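Local coordinates for aminopeptidase N family protein (Idiomarina loihiensis L2TR, PDB 4FGM) that probably acts as a zinc-dependent aminopeptidase of the M61 family, and carries a zinc ion in a pocket that also holds maleic acid, at residues A[20-25]-A[29-34]; A[72-77]-A[81-86]; A[384-389]-A[448-453]; A[390-395]-A[457-462]. All blocks are in the same frame, centred on the assembly; numbering follows the deposited sequence.

In the fold
The four contacts form two pairs on opposite sides of the chain's centre, with centres 50 to 62 Å apart between pairs. Contact 1 (20-25 with 29-34) closes before contact 2 (72-77 with 81-86) opens; both lie in the N-terminal beta domain, with centres about 7 Å apart. Strand 15-22 pairs with 81-91 and strand 30-32 with 71-74. Contacts 3 and 4, with centres about 10 Å apart, share helix 378-394 and touch where Leu389 CG packs 3.6 Å from Phe459 CE1. Their segments alternate along the chain, so that one run, 448-462, packs on this helix between Leu385 and Leu393. All four lie away from the zinc site and so shape the beta and helical parts.

Contact 1: residues A[20-25]-A[29-34]; sequences LTIEQT and QELWLP
Leu31 meets Leu20 and Ile22 through a single methyl, and this is the apolar half of the contact. Its CD2 lies 3.7 Å from Ile22 CD1 and 4.1 Å from Leu20 CD2. Leu20 and Leu31 run past each other in opposite directions, whereas Ile22 lies aslant to Leu31. No hydrogen bond joins the two segments, and the CA atoms of Leu20 and Leu31 are 10.1 Å apart. That spacing excludes direct pairing of the strands and fits a beta-arch, in which two strands linked by a turn face each other through their side chains. Strand 15-22 instead pairs with 81-91, and strand 30-32 with 71-74 and 114-115.

Nearer the turn the contact becomes mixed. Thr25 CB rests 3.7 Å from Gln29 CB, and the Gln29 oxygen OE1 comes within 3.6 Å of Thr25 CA. A bend at chi2 (71°) folds the Gln29 chain back, which lets NE2 reach Glu30 O at 3.1 Å with a nearly straight N-H angle of 169°. The acceptor lies almost in the amide plane. NE2 also bonds Glu116 O, while OE1 takes the N-H of Asn26.

With bonds at both its nitrogen and its oxygen, the buried Gln29 amide is held in one rotation, so a polar group can close the turn end of an otherwise aliphatic interface.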
loop_
_atom_site.group_PDB
_atom_site.type_symbol
_atom_site.label_atom_id
_atom_site.label_comp_id
_atom_site.label_asym_id
_atom_site.label_seq_id
_atom_site.Cartn_x
_atom_site.Cartn_y
_atom_site.Cartn_z
ATOM N N LEU A 20 -5.335 14.323 27.535
ATOM C CA LEU A 20 -4.071 13.678 27.810
ATOM C C LEU A 20 -3.709 14.030 29.248
ATOM O O LEU A 20 -3.662 15.209 29.611
ATOM C CB LEU A 20 -3.033 14.216 26.823
ATOM C CG LEU A 20 -1.557 13.974 27.077
ATOM C CD1 LEU A 20 -1.255 12.502 27.021
ATOM C CD2 LEU A 20 -0.765 14.716 26.032
ATOM N N THR A 21 -3.474 13.014 30.070
ATOM C CA THR A 21 -3.131 13.259 31.460
ATOM C C THR A 21 -1.725 12.788 31.825
ATOM O O THR A 21 -1.413 11.594 31.796
ATOM C CB THR A 21 -4.164 12.602 32.385
ATOM O OG1 THR A 21 -5.472 13.042 32.002
ATOM C CG2 THR A 21 -3.916 12.998 33.837
ATOM N N ILE A 22 -0.879 13.750 32.170
ATOM C CA ILE A 22 0.499 13.465 32.537
ATOM C C ILE A 22 0.644 13.606 34.042
ATOM O O ILE A 22 0.520 14.712 34.574
ATOM C CB ILE A 22 1.456 14.445 31.840
ATOM C CG1 ILE A 22 1.127 14.507 30.345
ATOM C CG2 ILE A 22 2.890 13.996 32.053
ATOM C CD1 ILE A 22 1.626 15.758 29.657
ATOM N N GLU A 23 0.895 12.485 34.717
ATOM C CA GLU A 23 1.040 12.450 36.175
ATOM C C GLU A 23 2.140 13.390 36.648
ATOM O O GLU A 23 1.959 14.146 37.604
ATOM C CB GLU A 23 1.341 11.016 36.632
ATOM C CG GLU A 23 1.508 10.823 38.140
ATOM C CD GLU A 23 0.230 11.087 38.921
ATOM O OE1 GLU A 23 -0.849 11.168 38.292
ATOM O OE2 GLU A 23 0.305 11.200 40.167
ATOM N N GLN A 24 3.281 13.336 35.970
ATOM C CA GLN A 24 4.408 14.194 36.302
ATOM C C GLN A 24 5.088 14.732 35.044
ATOM O O GLN A 24 5.629 13.970 34.237
ATOM C CB GLN A 24 5.433 13.436 37.145
ATOM C CG GLN A 24 6.558 14.321 37.643
ATOM C CD GLN A 24 7.435 13.632 38.661
ATOM O OE1 GLN A 24 8.221 12.745 38.325
ATOM N NE2 GLN A 24 7.298 14.030 39.921
ATOM N N THR A 25 5.056 16.050 34.888
ATOM C CA THR A 25 5.672 16.700 33.744
ATOM C C THR A 25 7.067 17.160 34.143
ATOM O O THR A 25 7.358 17.291 35.330
ATOM C CB THR A 25 4.850 17.924 33.301
ATOM O OG1 THR A 25 4.796 18.879 34.367
ATOM C CG2 THR A 25 3.432 17.507 32.942
ATOM N N GLN A 29 7.750 21.054 30.040
ATOM C CA GLN A 29 7.440 19.808 29.339
ATOM C C GLN A 29 6.945 20.067 27.919
ATOM O O GLN A 29 6.139 20.977 27.685
ATOM C CB GLN A 29 6.370 19.029 30.123
ATOM C CG GLN A 29 5.889 17.743 29.465
ATOM C CD GLN A 29 6.922 16.627 29.483
ATOM O OE1 GLN A 29 7.326 16.147 30.547
ATOM N NE2 GLN A 29 7.346 16.198 28.299
ATOM N N GLU A 30 7.421 19.261 26.977
ATOM C CA GLU A 30 7.013 19.402 25.586
ATOM C C GLU A 30 6.131 18.249 25.124
ATOM O O GLU A 30 6.278 17.116 25.574
ATOM C CB GLU A 30 8.239 19.500 24.667
ATOM C CG GLU A 30 9.035 20.785 24.841
ATOM C CD GLU A 30 10.272 20.836 23.962
ATOM O OE1 GLU A 30 10.535 19.858 23.226
ATOM O OE2 GLU A 30 10.982 21.863 24.012
ATOM N N LEU A 31 5.216 18.567 24.216
ATOM C CA LEU A 31 4.294 17.598 23.640
ATOM C C LEU A 31 4.471 17.704 22.123
ATOM O O LEU A 31 4.582 18.812 21.583
ATOM C CB LEU A 31 2.851 17.958 24.017
ATOM C CG LEU A 31 2.569 18.221 25.500
ATOM C CD1 LEU A 31 1.183 18.823 25.675
ATOM C CD2 LEU A 31 2.699 16.932 26.274
ATOM N N TRP A 32 4.523 16.567 21.437
ATOM C CA TRP A 32 4.678 16.593 19.989
ATOM C C TRP A 32 3.840 15.536 19.276
ATOM O O TRP A 32 3.431 14.530 19.874
ATOM C CB TRP A 32 6.152 16.427 19.589
ATOM C CG TRP A 32 6.775 15.133 20.029
ATOM C CD1 TRP A 32 7.387 14.888 21.221
ATOM C CD2 TRP A 32 6.838 13.907 19.287
ATOM N NE1 TRP A 32 7.829 13.588 21.270
ATOM C CE2 TRP A 32 7.507 12.962 20.096
ATOM C CE3 TRP A 32 6.394 13.515 18.014
ATOM C CZ2 TRP A 32 7.743 11.647 19.681
ATOM C CZ3 TRP A 32 6.629 12.201 17.597
ATOM C CH2 TRP A 32 7.299 11.285 18.432
ATOM N N LEU A 33 3.582 15.776 17.993
ATOM C CA LEU A 33 2.797 14.847 17.195
ATOM C C LEU A 33 3.594 14.405 15.974
ATOM O O LEU A 33 4.253 15.214 15.313
ATOM C CB LEU A 33 1.491 15.502 16.750
ATOM C CG LEU A 33 0.453 14.510 16.220
ATOM C CD1 LEU A 33 -0.051 13.676 17.394
ATOM C CD2 LEU A 33 -0.709 15.251 15.545
ATOM N N PRO A 34 3.552 13.109 15.661
ATOM C CA PRO A 34 4.285 12.594 14.503
ATOM C C PRO A 34 3.944 13.391 13.246
ATOM O O PRO A 34 2.801 13.809 13.071
ATOM C CB PRO A 34 3.802 11.150 14.405
ATOM C CG PRO A 34 3.509 10.790 15.828
ATOM C CD PRO A 34 2.809 12.035 16.339
#

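Contact 2: residues A[72-77]-A[81-86]; sequences WQLARS and VTVHYQ
A second beta-arch of the M61 N-terminal domain is closed by Leu74 and Ser77 on one arm and Val81 and Val83 on the other. Strands 71-74 and 81-91 run in roughly opposite senses but exchange no hydrogen bonds within these segments; even the nearest CA atoms, those of Ser77 and Val81, are 7.5 Å apart. Backbone bonds go to other partners, Leu74 to Gln29 just ahead of strand 30-32 and Val81 to Ile22.

Leu74 spreads its two methyls over two valines of the facing strand. CD1 approaches Val81 CG1 at 4.1 Å, and CD2 approaches Val83 CG2 at 4.2 Å. The side chains of Leu74 and Val81 pass each other in opposite directions. These separations indicate ordinary van der Waals contact, and the buried state of all three residues places them inside the domain, where Ala55 of strand 53-57 also touches Leu74.

Val81 divides its branches between two partners. With CG1 anti to the backbone N (chi1 173°) and turned to Leu74, CG2 is left for Ser77, whose hydroxyl is bonded to Ser57 OG and His79 O. At this turn end Val81 CG2 lies 3.8 Å from Ser77 CB.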
loop_
_atom_site.group_PDB
_atom_site.type_symbol
_atom_site.label_atom_id
_atom_site.label_comp_id
_atom_site.label_asym_id
_atom_site.label_seq_id
_atom_site.Cartn_x
_atom_site.Cartn_y
_atom_site.Cartn_z
ATOM N N TRP A 72 4.309 21.501 21.278
ATOM C CA TRP A 72 3.815 22.432 22.284
ATOM C C TRP A 72 4.691 22.374 23.533
ATOM O O TRP A 72 5.321 21.348 23.813
ATOM C CB TRP A 72 2.371 22.086 22.665
ATOM C CG TRP A 72 1.354 22.438 21.628
ATOM C CD1 TRP A 72 0.573 23.554 21.590
ATOM C CD2 TRP A 72 1.018 21.672 20.469
ATOM N NE1 TRP A 72 -0.234 23.531 20.476
ATOM C CE2 TRP A 72 0.019 22.385 19.772
ATOM C CE3 TRP A 72 1.462 20.448 19.954
ATOM C CZ2 TRP A 72 -0.541 21.917 18.583
ATOM C CZ3 TRP A 72 0.905 19.983 18.771
ATOM C CH2 TRP A 72 -0.089 20.717 18.100
ATOM N N GLN A 73 4.725 23.479 24.277
ATOM C CA GLN A 73 5.507 23.549 25.511
ATOM C C GLN A 73 4.607 24.012 26.656
ATOM O O GLN A 73 3.963 25.065 26.568
ATOM C CB GLN A 73 6.685 24.506 25.348
ATOM C CG GLN A 73 7.663 24.470 26.514
ATOM C CD GLN A 73 8.891 25.336 26.280
ATOM O OE1 GLN A 73 8.793 26.557 26.143
ATOM N NE2 GLN A 73 10.055 24.704 26.233
ATOM N N LEU A 74 4.565 23.213 27.721
ATOM C CA LEU A 74 3.735 23.494 28.895
ATOM C C LEU A 74 4.457 24.310 29.953
ATOM O O LEU A 74 5.675 24.201 30.111
ATOM C CB LEU A 74 3.283 22.185 29.553
ATOM C CG LEU A 74 2.352 21.213 28.835
ATOM C CD1 LEU A 74 2.365 19.887 29.575
ATOM C CD2 LEU A 74 0.938 21.787 28.763
ATOM N N ALA A 75 3.703 25.122 30.687
ATOM C CA ALA A 75 4.294 25.901 31.764
ATOM C C ALA A 75 4.598 24.878 32.865
ATOM O O ALA A 75 4.004 23.794 32.895
ATOM C CB ALA A 75 3.310 26.946 32.262
ATOM N N ARG A 76 5.534 25.212 33.750
ATOM C CA ARG A 76 5.916 24.326 34.849
ATOM C C ARG A 76 4.764 24.049 35.806
ATOM O O ARG A 76 3.896 24.901 36.015
ATOM C CB ARG A 76 7.051 24.949 35.658
ATOM C CG ARG A 76 8.373 25.048 34.949
ATOM C CD ARG A 76 9.305 25.978 35.709
ATOM N NE ARG A 76 10.651 25.960 35.150
ATOM C CZ ARG A 76 11.497 24.946 35.288
ATOM N NH1 ARG A 76 11.133 23.868 35.974
ATOM N NH2 ARG A 76 12.699 25.002 34.733
ATOM N N SER A 77 4.764 22.862 36.401
ATOM C CA SER A 77 3.728 22.515 37.357
ATOM C C SER A 77 4.201 21.418 38.294
ATOM O O SER A 77 4.879 20.488 37.871
ATOM C CB SER A 77 2.459 22.065 36.637
ATOM O OG SER A 77 1.473 21.664 37.578
ATOM N N VAL A 81 -0.753 17.153 35.028
ATOM C CA VAL A 81 -1.324 18.084 34.063
ATOM C C VAL A 81 -2.222 17.353 33.071
ATOM O O VAL A 81 -1.941 16.216 32.666
ATOM C CB VAL A 81 -0.218 18.841 33.284
ATOM C CG1 VAL A 81 -0.836 19.675 32.170
ATOM C CG2 VAL A 81 0.564 19.748 34.231
ATOM N N THR A 82 -3.315 18.010 32.704
ATOM C CA THR A 82 -4.270 17.468 31.750
ATOM C C THR A 82 -4.326 18.417 30.554
ATOM O O THR A 82 -4.553 19.614 30.709
ATOM C CB THR A 82 -5.681 17.343 32.369
ATOM O OG1 THR A 82 -5.623 16.490 33.517
ATOM C CG2 THR A 82 -6.656 16.737 31.362
ATOM N N VAL A 83 -4.100 17.874 29.365
ATOM C CA VAL A 83 -4.119 18.663 28.138
ATOM C C VAL A 83 -5.372 18.291 27.355
ATOM O O VAL A 83 -5.647 17.115 27.148
ATOM C CB VAL A 83 -2.864 18.368 27.290
ATOM C CG1 VAL A 83 -2.813 19.280 26.073
ATOM C CG2 VAL A 83 -1.616 18.537 28.152
ATOM N N HIS A 84 -6.134 19.294 26.938
ATOM C CA HIS A 84 -7.366 19.063 26.191
ATOM C C HIS A 84 -7.276 19.650 24.788
ATOM O O HIS A 84 -6.731 20.732 24.597
ATOM C CB HIS A 84 -8.555 19.738 26.879
ATOM C CG HIS A 84 -8.783 19.307 28.292
ATOM N ND1 HIS A 84 -9.456 18.149 28.624
ATOM C CD2 HIS A 84 -8.472 19.908 29.466
ATOM C CE1 HIS A 84 -9.552 18.058 29.938
ATOM N NE2 HIS A 84 -8.963 19.114 30.473
ATOM N N TYR A 85 -7.813 18.932 23.808
ATOM C CA TYR A 85 -7.863 19.431 22.438
ATOM C C TYR A 85 -8.853 18.625 21.622
ATOM O O TYR A 85 -9.315 17.565 22.051
ATOM C CB TYR A 85 -6.482 19.417 21.749
ATOM C CG TYR A 85 -5.753 18.095 21.755
ATOM C CD1 TYR A 85 -4.920 17.742 22.816
ATOM C CD2 TYR A 85 -5.888 17.191 20.696
ATOM C CE1 TYR A 85 -4.235 16.524 22.826
ATOM C CE2 TYR A 85 -5.206 15.959 20.696
ATOM C CZ TYR A 85 -4.384 15.641 21.767
ATOM O OH TYR A 85 -3.711 14.439 21.801
ATOM N N GLN A 86 -9.202 19.160 20.457
ATOM C CA GLN A 86 -10.112 18.492 19.539
ATOM C C GLN A 86 -9.304 18.132 18.305
ATOM O O GLN A 86 -8.257 18.732 18.038
ATOM C CB GLN A 86 -11.246 19.417 19.115
ATOM C CG GLN A 86 -12.174 19.824 20.224
ATOM C CD GLN A 86 -13.446 20.423 19.683
ATOM O OE1 GLN A 86 -13.419 21.425 18.978
ATOM N NE2 GLN A 86 -14.574 19.803 20.003
#

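Contact 3: residues A[384-389]-A[448-453]; sequences ALSLDL and ESLSLV
A chi1 of 166° swings Leu385 CG away from its own amide nitrogen, and a chi2 of 75° then places CD2 beside Leu452, whose own CG stands anti to the carbonyl carbon (chi1 -70°). The two side chains meet at a slant. The result is an apolar contact of 4.1 Å between Leu385 CD2 and Leu452 CG.

One helix position further on, Ser386 also faces the same leucine, and its CA and that of Leu452 are the nearest pair across the segments, at 6.8 Å. The modelled placement of Leu452 CD1 against the serine hydroxyl is too close to be trusted, so that detail remains doubtful. The Ser386 hydroxyl is hydrogen-bonded to Leu382 O, one turn back along its own helix. Leu450 lies at the margin, with CD1 4.3 Å from Ser386 OG, and it packs further against Leu382 and Ile383.

No hydrogen bond crosses between the segments. Tyr312 of helix 308-320 touches Ala384 and Leu385, while Phe439 of helix 437-445 touches Ser386. The arrangement is that of an irregular linker, between helices 437-445 and 453-457, laid along the flank of helix 378-394 in the mainly helical part of this zinc-binding M61-family protein.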
loop_
_atom_site.group_PDB
_atom_site.type_symbol
_atom_site.label_atom_id
_atom_site.label_comp_id
_atom_site.label_asym_id
_atom_site.label_seq_id
_atom_site.Cartn_x
_atom_site.Cartn_y
_atom_site.Cartn_z
ATOM N N ALA A 384 12.235 -10.163 -6.750
ATOM C CA ALA A 384 11.831 -11.300 -5.926
ATOM C C ALA A 384 11.556 -12.510 -6.813
ATOM O O ALA A 384 11.937 -13.628 -6.479
ATOM C CB ALA A 384 10.577 -10.947 -5.107
ATOM N N LEU A 385 10.888 -12.281 -7.940
ATOM C CA LEU A 385 10.576 -13.357 -8.878
ATOM C C LEU A 385 11.865 -14.008 -9.355
ATOM O O LEU A 385 11.973 -15.234 -9.415
ATOM C CB LEU A 385 9.829 -12.814 -10.094
ATOM C CG LEU A 385 9.747 -13.772 -11.287
ATOM C CD1 LEU A 385 8.722 -14.864 -11.001
ATOM C CD2 LEU A 385 9.375 -12.998 -12.543
ATOM N N SER A 386 12.837 -13.168 -9.698
ATOM C CA SER A 386 14.123 -13.641 -10.188
ATOM C C SER A 386 14.838 -14.491 -9.143
ATOM O O SER A 386 15.282 -15.599 -9.437
ATOM C CB SER A 386 15.006 -12.455 -10.578
ATOM O OG SER A 386 14.360 -11.626 -11.530
ATOM N N LEU A 387 14.941 -13.971 -7.923
ATOM C CA LEU A 387 15.607 -14.693 -6.845
ATOM C C LEU A 387 14.960 -16.049 -6.580
ATOM O O LEU A 387 15.651 -17.051 -6.397
ATOM C CB LEU A 387 15.599 -13.862 -5.559
ATOM C CG LEU A 387 16.421 -12.571 -5.529
ATOM C CD1 LEU A 387 16.184 -11.852 -4.206
ATOM C CD2 LEU A 387 17.900 -12.888 -5.697
ATOM N N ASP A 388 13.635 -16.087 -6.566
ATOM C CA ASP A 388 12.934 -17.336 -6.313
ATOM C C ASP A 388 13.289 -18.375 -7.379
ATOM O O ASP A 388 13.572 -19.528 -7.068
ATOM C CB ASP A 388 11.420 -17.100 -6.289
ATOM C CG ASP A 388 10.674 -18.164 -5.505
ATOM O OD1 ASP A 388 11.330 -19.042 -4.904
ATOM O OD2 ASP A 388 9.427 -18.118 -5.479
ATOM N N LEU A 389 13.275 -17.957 -8.638
ATOM C CA LEU A 389 13.595 -18.855 -9.739
ATOM C C LEU A 389 15.072 -19.239 -9.753
ATOM O O LEU A 389 15.419 -20.401 -9.960
ATOM C CB LEU A 389 13.194 -18.203 -11.065
ATOM C CG LEU A 389 11.812 -18.572 -11.631
ATOM C CD1 LEU A 389 10.831 -18.916 -10.529
ATOM C CD2 LEU A 389 11.300 -17.422 -12.473
ATOM N N GLU A 448 18.596 -0.452 -15.573
ATOM C CA GLU A 448 18.347 -1.217 -16.791
ATOM C C GLU A 448 17.251 -2.248 -16.554
ATOM O O GLU A 448 16.776 -2.408 -15.431
ATOM C CB GLU A 448 19.635 -1.926 -17.210
ATOM C CG GLU A 448 20.261 -2.733 -16.079
ATOM C CD GLU A 448 21.728 -3.074 -16.316
ATOM O OE1 GLU A 448 22.415 -2.296 -17.011
ATOM O OE2 GLU A 448 22.201 -4.105 -15.787
ATOM N N SER A 449 16.856 -2.948 -17.613
ATOM C CA SER A 449 15.821 -3.973 -17.501
ATOM C C SER A 449 16.405 -5.263 -16.937
ATOM O O SER A 449 17.611 -5.501 -17.025
ATOM C CB SER A 449 15.204 -4.271 -18.868
ATOM O OG SER A 449 14.577 -3.128 -19.417
ATOM N N LEU A 450 15.545 -6.088 -16.349
ATOM C CA LEU A 450 15.976 -7.366 -15.803
ATOM C C LEU A 450 15.693 -8.412 -16.874
ATOM O O LEU A 450 14.778 -8.250 -17.678
ATOM C CB LEU A 450 15.186 -7.719 -14.538
ATOM C CG LEU A 450 15.256 -6.798 -13.321
ATOM C CD1 LEU A 450 14.331 -7.341 -12.246
ATOM C CD2 LEU A 450 16.676 -6.702 -12.805
ATOM N N SER A 451 16.478 -9.481 -16.883
ATOM C CA SER A 451 16.293 -10.550 -17.855
ATOM C C SER A 451 15.524 -11.686 -17.196
ATOM O O SER A 451 16.082 -12.411 -16.376
ATOM C CB SER A 451 17.652 -11.063 -18.321
ATOM O OG SER A 451 18.581 -9.999 -18.410
ATOM N N LEU A 452 14.247 -11.839 -17.540
ATOM C CA LEU A 452 13.433 -12.906 -16.963
ATOM C C LEU A 452 12.978 -13.919 -17.997
ATOM O O LEU A 452 12.449 -14.975 -17.649
ATOM C CB LEU A 452 12.191 -12.341 -16.261
ATOM C CG LEU A 452 12.330 -11.544 -14.959
ATOM C CD1 LEU A 452 13.465 -12.124 -14.128
ATOM C CD2 LEU A 452 12.598 -10.088 -15.265
ATOM N N VAL A 453 13.177 -13.595 -19.269
ATOM C CA VAL A 453 12.761 -14.482 -20.350
ATOM C C VAL A 453 13.410 -15.861 -20.248
ATOM O O VAL A 453 12.721 -16.882 -20.291
ATOM C CB VAL A 453 13.097 -13.877 -21.732
ATOM C CG1 VAL A 453 12.506 -14.746 -22.832
ATOM C CG2 VAL A 453 12.556 -12.459 -21.828
#

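Contact 4: residues A[390-395]-A[457-462]; sequences MLRLQS and QNFGVM
Just beyond Arg392 and Leu393, the helix residues that reach Phe459, the hydroxyl of Ser395 is gripped by several groups. Ser395 OG donates to Leu391 O at 2.6 Å, with the donor tilted 25° from the carbonyl plane, and it accepts the N-H of Leu399 and, weakly, that of Lys398. These bonds tie the end of helix 378-394 to the chain that follows.

The contact itself centres on the Phe459 ring. Leu393 runs past it in the opposite direction, bringing CD2 to 3.5 Å and CG to 3.6 Å from Phe459 CE1. Arg392 CB sits at the ring edge, close to its plane, 4.0 Å from CZ. The guanidinium and ring planes stand 76° apart, so the two are not stacked; Arg392 NE instead forms a salt bridge with Asp388 OD1.

Phe459 and Asn458 occupy the middle of a type I beta turn from Gln457 to Gly460. The turn is part of a Schellman motif that ends helix 453-457: Gly460, with positive phi, is the C-prime residue, and its N bonds Gln457 O at 2.9 Å, while Val461 N turns back to Leu456 O. Strand 461-466 starts directly afterwards and pairs with 570-575.

Asn458 makes the outer margin, its ND2 lying 4.0 Å from Leu393 CD1, with the two side chains crossing at about a right angle. Leu455 of helix 453-457 also touches Leu393.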
loop_
_atom_site.group_PDB
_atom_site.type_symbol
_atom_site.label_atom_id
_atom_site.label_comp_id
_atom_site.label_asym_id
_atom_site.label_seq_id
_atom_site.Cartn_x
_atom_site.Cartn_y
_atom_site.Cartn_z
HETATM N N MSE A 390 15.940 -18.261 -9.520
HETATM C CA MSE A 390 17.371 -18.511 -9.507
HETATM C C MSE A 390 17.784 -19.452 -8.375
HETATM O O MSE A 390 18.541 -20.398 -8.592
HETATM C CB MSE A 390 18.125 -17.196 -9.390
HETATM C CG MSE A 390 18.120 -16.388 -10.674
HETATM SE SE MSE A 390 18.961 -14.670 -10.459
HETATM C CE MSE A 390 20.821 -15.197 -10.579
ATOM N N LEU A 391 17.284 -19.188 -7.173
ATOM C CA LEU A 391 17.593 -20.014 -6.015
ATOM C C LEU A 391 17.110 -21.449 -6.227
ATOM O O LEU A 391 17.742 -22.399 -5.772
ATOM C CB LEU A 391 16.937 -19.423 -4.761
ATOM C CG LEU A 391 17.758 -18.503 -3.850
ATOM C CD1 LEU A 391 18.791 -17.722 -4.632
ATOM C CD2 LEU A 391 16.808 -17.565 -3.129
ATOM N N ARG A 392 15.991 -21.606 -6.920
ATOM C CA ARG A 392 15.457 -22.936 -7.163
ATOM C C ARG A 392 16.357 -23.734 -8.095
ATOM O O ARG A 392 16.664 -24.890 -7.822
ATOM C CB ARG A 392 14.036 -22.842 -7.733
ATOM C CG ARG A 392 13.028 -22.273 -6.736
ATOM C CD ARG A 392 11.647 -22.114 -7.338
ATOM N NE ARG A 392 10.744 -21.408 -6.433
ATOM C CZ ARG A 392 9.585 -21.898 -5.994
ATOM N NH1 ARG A 392 9.177 -23.107 -6.373
ATOM N NH2 ARG A 392 8.826 -21.176 -5.183
ATOM N N LEU A 393 16.793 -23.115 -9.187
ATOM C CA LEU A 393 17.656 -23.797 -10.145
ATOM C C LEU A 393 19.037 -24.100 -9.554
ATOM O O LEU A 393 19.611 -25.157 -9.808
ATOM C CB LEU A 393 17.810 -22.945 -11.407
ATOM C CG LEU A 393 16.518 -22.596 -12.147
ATOM C CD1 LEU A 393 16.824 -21.624 -13.272
ATOM C CD2 LEU A 393 15.871 -23.863 -12.685
ATOM N N GLN A 394 19.553 -23.168 -8.759
ATOM C CA GLN A 394 20.867 -23.312 -8.144
ATOM C C GLN A 394 20.934 -24.289 -6.973
ATOM O O GLN A 394 22.024 -24.680 -6.550
ATOM C CB GLN A 394 21.380 -21.942 -7.693
ATOM C CG GLN A 394 21.908 -21.076 -8.822
ATOM C CD GLN A 394 22.398 -19.725 -8.333
ATOM O OE1 GLN A 394 23.002 -19.621 -7.263
ATOM N NE2 GLN A 394 22.156 -18.685 -9.123
ATOM N N SER A 395 19.777 -24.676 -6.448
ATOM C CA SER A 395 19.719 -25.607 -5.323
ATOM C C SER A 395 18.885 -26.814 -5.735
ATOM O O SER A 395 18.442 -27.602 -4.901
ATOM C CB SER A 395 19.078 -24.932 -4.106
ATOM O OG SER A 395 17.715 -24.612 -4.352
ATOM N N GLN A 457 11.762 -19.408 -19.045
ATOM C CA GLN A 457 11.793 -20.463 -20.041
ATOM C C GLN A 457 12.227 -21.750 -19.342
ATOM O O GLN A 457 11.723 -22.833 -19.639
ATOM C CB GLN A 457 12.775 -20.094 -21.154
ATOM C CG GLN A 457 12.297 -20.471 -22.543
ATOM C CD GLN A 457 13.087 -19.778 -23.634
ATOM O OE1 GLN A 457 14.283 -20.019 -23.798
ATOM N NE2 GLN A 457 12.422 -18.904 -24.382
ATOM N N ASN A 458 13.155 -21.616 -18.399
ATOM C CA ASN A 458 13.647 -22.760 -17.652
ATOM C C ASN A 458 12.557 -23.415 -16.819
ATOM O O ASN A 458 12.744 -24.514 -16.300
ATOM C CB ASN A 458 14.809 -22.353 -16.745
ATOM C CG ASN A 458 16.099 -22.169 -17.509
ATOM O OD1 ASN A 458 16.470 -23.015 -18.326
ATOM N ND2 ASN A 458 16.799 -21.072 -17.243
ATOM N N PHE A 459 11.421 -22.740 -16.680
ATOM C CA PHE A 459 10.315 -23.298 -15.916
ATOM C C PHE A 459 9.115 -23.558 -16.802
ATOM O O PHE A 459 8.015 -23.796 -16.319
ATOM C CB PHE A 459 9.920 -22.376 -14.762
ATOM C CG PHE A 459 10.886 -22.403 -13.613
ATOM C CD1 PHE A 459 12.109 -21.749 -13.696
ATOM C CD2 PHE A 459 10.565 -23.075 -12.439
ATOM C CE1 PHE A 459 13.006 -21.768 -12.626
ATOM C CE2 PHE A 459 11.455 -23.102 -11.364
ATOM C CZ PHE A 459 12.673 -22.444 -11.455
ATOM N N GLY A 460 9.336 -23.508 -18.110
ATOM C CA GLY A 460 8.265 -23.776 -19.053
ATOM C C GLY A 460 7.299 -22.636 -19.302
ATOM O O GLY A 460 6.187 -22.862 -19.782
ATOM N N VAL A 461 7.716 -21.415 -18.982
ATOM C CA VAL A 461 6.864 -20.249 -19.197
ATOM C C VAL A 461 7.316 -19.442 -20.411
ATOM O O VAL A 461 8.454 -18.976 -20.475
ATOM C CB VAL A 461 6.864 -19.309 -17.981
ATOM C CG1 VAL A 461 5.850 -18.184 -18.204
ATOM C CG2 VAL A 461 6.544 -20.086 -16.718
HETATM N N MSE A 462 6.410 -19.274 -21.366
HETATM C CA MSE A 462 6.693 -18.523 -22.584
HETATM C C MSE A 462 6.312 -17.047 -22.436
HETATM O O MSE A 462 5.282 -16.721 -21.844
HETATM C CB MSE A 462 5.931 -19.159 -23.747
HETATM C CG MSE A 462 5.833 -18.311 -25.006
HETATM SE SE MSE A 462 4.870 -19.233 -26.411
HETATM C CE MSE A 462 3.085 -19.205 -25.671
#